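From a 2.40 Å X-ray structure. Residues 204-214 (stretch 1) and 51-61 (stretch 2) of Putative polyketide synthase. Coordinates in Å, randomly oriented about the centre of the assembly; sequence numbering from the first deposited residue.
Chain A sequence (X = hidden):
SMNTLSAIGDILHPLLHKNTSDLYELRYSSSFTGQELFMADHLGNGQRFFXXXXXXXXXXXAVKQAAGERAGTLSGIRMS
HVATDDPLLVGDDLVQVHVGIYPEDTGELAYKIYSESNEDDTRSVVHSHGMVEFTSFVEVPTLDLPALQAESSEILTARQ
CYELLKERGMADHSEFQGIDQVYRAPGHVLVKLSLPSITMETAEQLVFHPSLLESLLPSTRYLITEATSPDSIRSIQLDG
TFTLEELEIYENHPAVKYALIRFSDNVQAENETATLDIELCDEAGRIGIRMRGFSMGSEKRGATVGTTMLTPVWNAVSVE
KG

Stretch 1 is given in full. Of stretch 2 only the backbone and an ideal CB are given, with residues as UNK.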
ATOM      1  N   GLU A 204      13.153  13.960   5.602  1.00109.68           N
ATOM      2  CA  GLU A 204      12.049  13.773   6.548  1.00110.15           C
ATOM      3  C   GLU A 204      11.609  12.306   6.604  1.00109.52           C
ATOM      4  O   GLU A 204      11.204  11.876   7.675  1.00109.41           O
ATOM      5  CB  GLU A 204      10.842  14.664   6.180  1.00115.80           C
ATOM      6  CG  GLU A 204       9.692  14.630   7.183  1.00131.35           C
ATOM      7  CD  GLU A 204       8.505  13.759   6.812  1.00146.95           C
ATOM      8  OE1 GLU A 204       7.952  13.939   5.702  1.00144.39           O
ATOM      9  OE2 GLU A 204       8.089  12.937   7.658  1.00133.87           O
ATOM     10  N   GLN A 205      11.674  11.534   5.480  1.00101.95           N
ATOM     11  CA  GLN A 205      11.291  10.108   5.482  1.00 97.94           C
ATOM     12  C   GLN A 205      12.433   9.180   5.948  1.00 92.53           C
ATOM     13  O   GLN A 205      12.168   8.091   6.447  1.00 90.36           O
ATOM     14  CB  GLN A 205      10.792   9.684   4.088  1.00100.34           C
ATOM     15  CG  GLN A 205       9.429  10.280   3.736  1.00117.19           C
ATOM     16  CD  GLN A 205       9.107  10.167   2.266  1.00141.39           C
ATOM     17  OE1 GLN A 205       9.905  10.544   1.402  1.00134.10           O
ATOM     18  NE2 GLN A 205       7.900   9.728   1.937  1.00142.47           N
ATOM     19  N   LEU A 206      13.680   9.657   5.887  1.00 85.35           N
ATOM     20  CA  LEU A 206      14.860   8.888   6.257  1.00 81.51           C
ATOM     21  C   LEU A 206      15.319   9.001   7.709  1.00 85.12           C
ATOM     22  O   LEU A 206      15.008   9.957   8.408  1.00 88.81           O
ATOM     23  CB  LEU A 206      16.007   9.312   5.341  1.00 81.25           C
ATOM     24  CG  LEU A 206      15.715   9.214   3.828  1.00 86.31           C
ATOM     25  CD1 LEU A 206      16.975   9.484   2.994  1.00 85.57           C
ATOM     26  CD2 LEU A 206      15.063   7.874   3.483  1.00 87.74           C
ATOM     27  N   VAL A 207      15.984   7.956   8.172  1.00 76.75           N
ATOM     28  CA  VAL A 207      16.680   7.903   9.445  1.00 75.38           C
ATOM     29  C   VAL A 207      18.185   7.819   9.088  1.00 77.53           C
ATOM     30  O   VAL A 207      18.974   8.658   9.530  1.00 78.87           O
ATOM     31  CB  VAL A 207      16.184   6.737  10.345  1.00 78.99           C
ATOM     32  CG1 VAL A 207      17.149   6.448  11.496  1.00 77.80           C
ATOM     33  CG2 VAL A 207      14.790   7.048  10.887  1.00 80.28           C
ATOM     34  N   PHE A 208      18.542   6.822   8.232  1.00 69.64           N
ATOM     35  CA  PHE A 208      19.889   6.612   7.724  1.00 68.39           C
ATOM     36  C   PHE A 208      20.083   7.423   6.472  1.00 74.87           C
ATOM     37  O   PHE A 208      19.303   7.289   5.522  1.00 75.35           O
ATOM     38  CB  PHE A 208      20.133   5.158   7.354  1.00 68.13           C
ATOM     39  CG  PHE A 208      20.130   4.197   8.514  1.00 67.33           C
ATOM     40  CD1 PHE A 208      21.267   4.012   9.283  1.00 69.52           C
ATOM     41  CD2 PHE A 208      19.021   3.420   8.786  1.00 66.85           C
ATOM     42  CE1 PHE A 208      21.268   3.109  10.325  1.00 68.86           C
ATOM     43  CE2 PHE A 208      19.014   2.538   9.856  1.00 68.09           C
ATOM     44  CZ  PHE A 208      20.133   2.387  10.610  1.00 66.07           C
ATOM     45  N   HIS A 209      21.157   8.227   6.444  1.00 71.02           N
ATOM     46  CA  HIS A 209      21.485   9.077   5.327  1.00 71.43           C
ATOM     47  C   HIS A 209      22.005   8.170   4.198  1.00 78.55           C
ATOM     48  O   HIS A 209      22.719   7.204   4.486  1.00 75.40           O
ATOM     49  CB  HIS A 209      22.564  10.073   5.763  1.00 72.07           C
ATOM     50  CG  HIS A 209      22.817  11.172   4.799  1.00 75.67           C
ATOM     51  ND1 HIS A 209      23.637  10.987   3.698  1.00 76.92           N
ATOM     52  CD2 HIS A 209      22.349  12.438   4.789  1.00 77.92           C
ATOM     53  CE1 HIS A 209      23.595  12.133   3.028  1.00 77.61           C
ATOM     54  NE2 HIS A 209      22.922  13.063   3.706  1.00 78.98           N
ATOM     55  N   PRO A 210      21.707   8.466   2.905  1.00 79.35           N
ATOM     56  CA  PRO A 210      22.188   7.590   1.830  1.00 79.65           C
ATOM     57  C   PRO A 210      23.707   7.539   1.630  1.00 87.35           C
ATOM     58  O   PRO A 210      24.175   6.639   0.934  1.00 87.74           O
ATOM     59  CB  PRO A 210      21.472   8.149   0.592  1.00 82.74           C
ATOM     60  CG  PRO A 210      21.172   9.532   0.923  1.00 87.89           C
ATOM     61  CD  PRO A 210      20.849   9.536   2.362  1.00 82.24           C
ATOM     62  N   SER A 211      24.471   8.484   2.208  1.00 86.76           N
ATOM     63  CA  SER A 211      25.928   8.553   2.051  1.00 87.81           C
ATOM     64  C   SER A 211      26.713   8.126   3.290  1.00 92.13           C
ATOM     65  O   SER A 211      27.936   8.135   3.232  1.00 93.20           O
ATOM     66  CB  SER A 211      26.324   9.978   1.691  1.00 93.74           C
ATOM     67  OG  SER A 211      25.467  10.521   0.700  1.00104.42           O
ATOM     68  N   LEU A 212      26.042   7.760   4.387  1.00 88.01           N
ATOM     69  CA  LEU A 212      26.686   7.369   5.648  1.00 88.10           C
ATOM     70  C   LEU A 212      27.710   6.213   5.538  1.00 93.93           C
ATOM     71  O   LEU A 212      28.711   6.223   6.246  1.00 94.19           O
ATOM     72  CB  LEU A 212      25.586   7.019   6.675  1.00 87.02           C
ATOM     73  CG  LEU A 212      26.047   6.556   8.041  1.00 90.91           C
ATOM     74  CD1 LEU A 212      26.856   7.635   8.724  1.00 93.45           C
ATOM     75  CD2 LEU A 212      24.864   6.153   8.905  1.00 91.04           C
ATOM     76  N   LEU A 213      27.447   5.215   4.697  1.00 91.57           N
ATOM     77  CA  LEU A 213      28.341   4.061   4.514  1.00 91.74           C
ATOM     78  C   LEU A 213      29.615   4.456   3.755  1.00 93.74           C
ATOM     79  O   LEU A 213      30.688   3.914   4.019  1.00 94.89           O
ATOM     80  CB  LEU A 213      27.581   2.961   3.742  1.00 92.25           C
ATOM     81  CG  LEU A 213      28.319   1.646   3.434  1.00 97.28           C
ATOM     82  CD1 LEU A 213      28.624   0.880   4.719  1.00 95.88           C
ATOM     83  CD2 LEU A 213      27.500   0.806   2.412  1.00 99.09           C
ATOM     84  N   GLU A 214      29.515   5.435   2.855  1.00 88.27           N
ATOM     85  CA  GLU A 214      30.682   5.893   2.091  1.00 89.22           C
ATOM     86  C   GLU A 214      31.694   6.639   3.008  1.00 90.38           C
ATOM     87  O   GLU A 214      32.849   6.828   2.601  1.00 90.70           O
ATOM     88  CB  GLU A 214      30.287   6.798   0.883  1.00 91.80           C
ATOM     89  CG  GLU A 214      29.045   6.386   0.092  1.00108.31           C
ATOM     90  CD  GLU A 214      28.883   4.914  -0.247  1.00133.35           C
ATOM     91  OE1 GLU A 214      29.702   4.395  -1.040  1.00139.20           O
ATOM     92  OE2 GLU A 214      27.896   4.300   0.223  1.00123.59           O
ATOM     93  N   UNK A  51      23.322  -1.087  -1.416  1.00 67.10           N
ATOM     94  CA  UNK A  51      24.023  -0.538  -0.244  1.00 65.80           C
ATOM     95  C   UNK A  51      23.612  -1.162   1.089  1.00 68.63           C
ATOM     96  O   UNK A  51      22.436  -1.417   1.304  1.00 68.14           O
ATOM     97  CB  UNK A  51      23.785   0.972  -0.174  1.00 65.80           C
ATOM     98  N   UNK A  52      24.582  -1.418   1.968  1.00 65.61           N
ATOM     99  CA  UNK A  52      24.380  -2.027   3.296  1.00 65.73           C
ATOM    100  C   UNK A  52      23.277  -1.323   4.138  1.00 68.72           C
ATOM    101  O   UNK A  52      22.281  -1.956   4.502  1.00 66.74           O
ATOM    102  CB  UNK A  52      25.701  -1.999   4.067  1.00 65.73           C
ATOM    103  N   UNK A  53      23.436  -0.023   4.409  1.00 65.92           N
ATOM    104  CA  UNK A  53      22.427   0.776   5.136  1.00 67.09           C
ATOM    105  C   UNK A  53      21.048   0.801   4.478  1.00 64.83           C
ATOM    106  O   UNK A  53      20.044   1.000   5.164  1.00 63.16           O
ATOM    107  CB  UNK A  53      22.926   2.215   5.280  1.00 67.09           C
ATOM    108  N   UNK A  54      20.989   0.608   3.173  1.00 59.34           N
ATOM    109  CA  UNK A  54      19.714   0.621   2.487  1.00 59.52           C
ATOM    110  C   UNK A  54      18.828  -0.531   2.955  1.00 62.04           C
ATOM    111  O   UNK A  54      17.622  -0.349   3.074  1.00 61.16           O
ATOM    112  CB  UNK A  54      19.927   0.549   0.974  1.00 59.52           C
ATOM    113  N   UNK A  55      19.440  -1.682   3.341  1.00 56.77           N
ATOM    114  CA  UNK A  55      18.703  -2.821   3.872  1.00 55.08           C
ATOM    115  C   UNK A  55      18.078  -2.489   5.220  1.00 58.99           C
ATOM    116  O   UNK A  55      16.967  -2.929   5.496  1.00 62.28           O
ATOM    117  CB  UNK A  55      19.623  -4.037   4.003  1.00 55.08           C
ATOM    118  N   UNK A  56      18.787  -1.727   6.064  1.00 52.71           N
ATOM    119  CA  UNK A  56      18.298  -1.363   7.387  1.00 53.16           C
ATOM    120  C   UNK A  56      17.215  -0.326   7.321  1.00 56.56           C
ATOM    121  O   UNK A  56      16.214  -0.413   8.031  1.00 57.01           O
ATOM    122  CB  UNK A  56      19.446  -0.851   8.260  1.00 53.16           C
ATOM    123  N   UNK A  57      17.434   0.677   6.490  1.00 55.63           N
ATOM    124  CA  UNK A  57      16.486   1.770   6.226  1.00 57.22           C
ATOM    125  C   UNK A  57      15.162   1.245   5.610  1.00 59.83           C
ATOM    126  O   UNK A  57      14.095   1.654   6.051  1.00 57.73           O
ATOM    127  CB  UNK A  57      17.127   2.796   5.290  1.00 57.22           C
ATOM    128  N   UNK A  58      15.249   0.316   4.639  1.00 59.49           N
ATOM    129  CA  UNK A  58      14.078  -0.310   4.004  1.00 61.31           C
ATOM    130  C   UNK A  58      13.268  -1.125   5.027  1.00 62.32           C
ATOM    131  O   UNK A  58      12.061  -0.983   5.110  1.00 60.83           O
ATOM    132  CB  UNK A  58      14.519  -1.209   2.847  1.00 61.31           C
ATOM    133  N   UNK A  59      13.943  -1.962   5.810  1.00 57.62           N
ATOM    134  CA  UNK A  59      13.322  -2.779   6.856  1.00 55.92           C
ATOM    135  C   UNK A  59      12.642  -1.928   7.924  1.00 58.77           C
ATOM    136  O   UNK A  59      11.539  -2.256   8.365  1.00 59.89           O
ATOM    137  CB  UNK A  59      14.371  -3.681   7.509  1.00 55.92           C
ATOM    138  N   UNK A  60      13.285  -0.829   8.318  1.00 53.77           N
ATOM    139  CA  UNK A  60      12.753   0.097   9.313  1.00 55.07           C
ATOM    140  C   UNK A  60      11.516   0.802   8.789  1.00 63.43           C
ATOM    141  O   UNK A  60      10.560   0.988   9.525  1.00 66.92           O
ATOM    142  CB  UNK A  60      13.814   1.124   9.714  1.00 55.07           C
ATOM    143  N   UNK A  61      11.572   1.262   7.545  1.00 61.05           N
ATOM    144  CA  UNK A  61      10.453   1.935   6.902  1.00 63.04           C
ATOM    145  C   UNK A  61       9.214   1.002   6.830  1.00 68.09           C
ATOM    146  O   UNK A  61       8.135   1.431   7.184  1.00 69.86           O
ATOM    147  CB  UNK A  61      10.859   2.398   5.501  1.00 63.04           C
TER

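Position 51 precedes the helix. Its CB points toward stretch 1, 4.5 Å from Leu213 CD2, so a small or medium apolar residue would suit, and a phi of -56° also permits proline. The deposited residue is Pro51.

At position 52 the CB again points toward stretch 1, 3.7 Å from Leu213 CD2. Contact with a methyl group favours an aliphatic side chain. It is Leu52, whose CB packs 3.8 Å from Leu213 CD2.

Position 53 points toward the turn running from His209 to Leu212. Its ideal CB stands 4.6 Å from Phe208 CB and 5.0 Å from Leu213 CB, leaving space between them for a medium-sized apolar chain: leucine, isoleucine, valine or methionine. Ile53 uses both branches. CG2 lies 4.3 Å from Phe208 CD1, while CG1 lies 4.2 Å from Leu213 CB and carries CD1 on to 4.2 Å from Leu212 CB. That methyl also comes within 3.0 Å of His209 O.

Positions 54 and 55 find nothing of stretch 1 near their CB atoms, so stretch 1 sets little limit there; they are Ala54 and Tyr55.

Position 56 points toward the Phe208 ring, its ideal CB 3.8 Å from CE2 of Phe208. An apolar residue is expected, and Leu56 supplies it, its CB packing against that ring atom.

Position 57 has its CB sideways, 4.0 Å from Phe208 CD2, but the backbone N atoms of Val207 and Phe208 lie within reach of a longer chain. Two neighbouring donors call for an acceptor: glutamate or glutamine would suit. Glu57, with chi1 t and chi2 p, brings OE1 to both, accepting hydrogen bonds from Phe208 N at 3.0 Å and Val207 N at 3.3 Å.

Positions 58 and 59 are out of reach and little constrained by stretch 1; they are Met58 and Ala59.

Position 60 points toward stretch 1, but its CB is 5.4 Å from Phe208 CE2. The carbonyl oxygen of Gln205 lies 7.9 Å from the ideal CB of position 60, a span that only a long chain such as arginine or, fully extended, lysine could cover. Arg60 lays one guanidinium face over Val207, with CZ 3.4 Å from Val207 CG2, and brings NH2 to 3.1 Å from Gln205 O. One helical turn after Glu57, it also forms a salt bridge, Arg60 NH2 to Glu57 OE2 at 2.8 Å.

Position 61 points sideways without a close partner and accepts many residues; it is Ala61.

Stretch 2, residues 51-61: PLIAYLEMARA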
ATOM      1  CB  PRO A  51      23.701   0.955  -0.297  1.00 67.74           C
ATOM      2  CG  PRO A  51      23.250   1.222  -1.634  1.00 73.38           C
ATOM      3  CD  PRO A  51      22.668  -0.021  -2.204  1.00 69.89           C
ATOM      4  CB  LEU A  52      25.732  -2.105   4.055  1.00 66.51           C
ATOM      5  CG  LEU A  52      26.828  -3.024   3.465  1.00 72.78           C
ATOM      6  CD1 LEU A  52      28.205  -2.928   4.207  1.00 74.28           C
ATOM      7  CD2 LEU A  52      26.364  -4.426   3.323  1.00 74.50           C
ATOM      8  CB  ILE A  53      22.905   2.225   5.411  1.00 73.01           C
ATOM      9  CG1 ILE A  53      23.366   2.913   4.070  1.00 77.24           C
ATOM     10  CG2 ILE A  53      23.993   2.199   6.507  1.00 74.92           C
ATOM     11  CD1 ILE A  53      23.548   4.348   4.127  1.00100.51           C
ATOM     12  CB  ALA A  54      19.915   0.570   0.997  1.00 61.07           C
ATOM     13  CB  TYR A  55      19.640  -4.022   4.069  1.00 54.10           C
ATOM     14  CG  TYR A  55      20.167  -4.645   2.798  1.00 52.85           C
ATOM     15  CD1 TYR A  55      19.373  -5.506   2.038  1.00 54.28           C
ATOM     16  CD2 TYR A  55      21.491  -4.485   2.426  1.00 53.90           C
ATOM     17  CE1 TYR A  55      19.900  -6.193   0.938  1.00 53.96           C
ATOM     18  CE2 TYR A  55      22.018  -5.141   1.316  1.00 55.40           C
ATOM     19  CZ  TYR A  55      21.230  -6.025   0.601  1.00 58.83           C
ATOM     20  OH  TYR A  55      21.751  -6.697  -0.465  1.00 66.43           O
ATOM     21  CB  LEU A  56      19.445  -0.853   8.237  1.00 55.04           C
ATOM     22  CG  LEU A  56      20.636  -1.811   8.439  1.00 58.89           C
ATOM     23  CD1 LEU A  56      21.752  -1.086   9.172  1.00 59.79           C
ATOM     24  CD2 LEU A  56      20.228  -3.037   9.176  1.00 56.80           C
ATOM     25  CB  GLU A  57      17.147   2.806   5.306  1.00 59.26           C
ATOM     26  CG  GLU A  57      16.350   4.056   5.034  1.00 66.96           C
ATOM     27  CD  GLU A  57      15.822   4.778   6.250  1.00 77.12           C
ATOM     28  OE1 GLU A  57      16.554   4.839   7.256  1.00 83.54           O
ATOM     29  OE2 GLU A  57      14.666   5.258   6.221  1.00 78.18           O
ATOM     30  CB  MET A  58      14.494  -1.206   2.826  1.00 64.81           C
ATOM     31  CG  MET A  58      13.356  -1.526   1.896  1.00 72.62           C
ATOM     32  SD  MET A  58      13.678  -2.807   0.650  1.00 79.27           S
ATOM     33  CE  MET A  58      14.859  -2.111  -0.225  1.00 76.29           C
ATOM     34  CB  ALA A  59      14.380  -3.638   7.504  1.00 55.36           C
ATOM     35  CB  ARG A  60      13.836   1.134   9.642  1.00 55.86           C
ATOM     36  CG  ARG A  60      13.460   2.108  10.737  1.00 60.54           C
ATOM     37  CD  ARG A  60      14.229   3.375  10.571  1.00 69.87           C
ATOM     38  NE  ARG A  60      13.863   4.097   9.338  1.00 80.89           N
ATOM     39  CZ  ARG A  60      12.799   4.883   9.180  1.00 92.63           C
ATOM     40  NH1 ARG A  60      11.944   5.069  10.183  1.00 86.13           N
ATOM     41  NH2 ARG A  60      12.584   5.496   8.020  1.00 75.14           N
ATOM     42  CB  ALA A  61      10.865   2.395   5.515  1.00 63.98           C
TER
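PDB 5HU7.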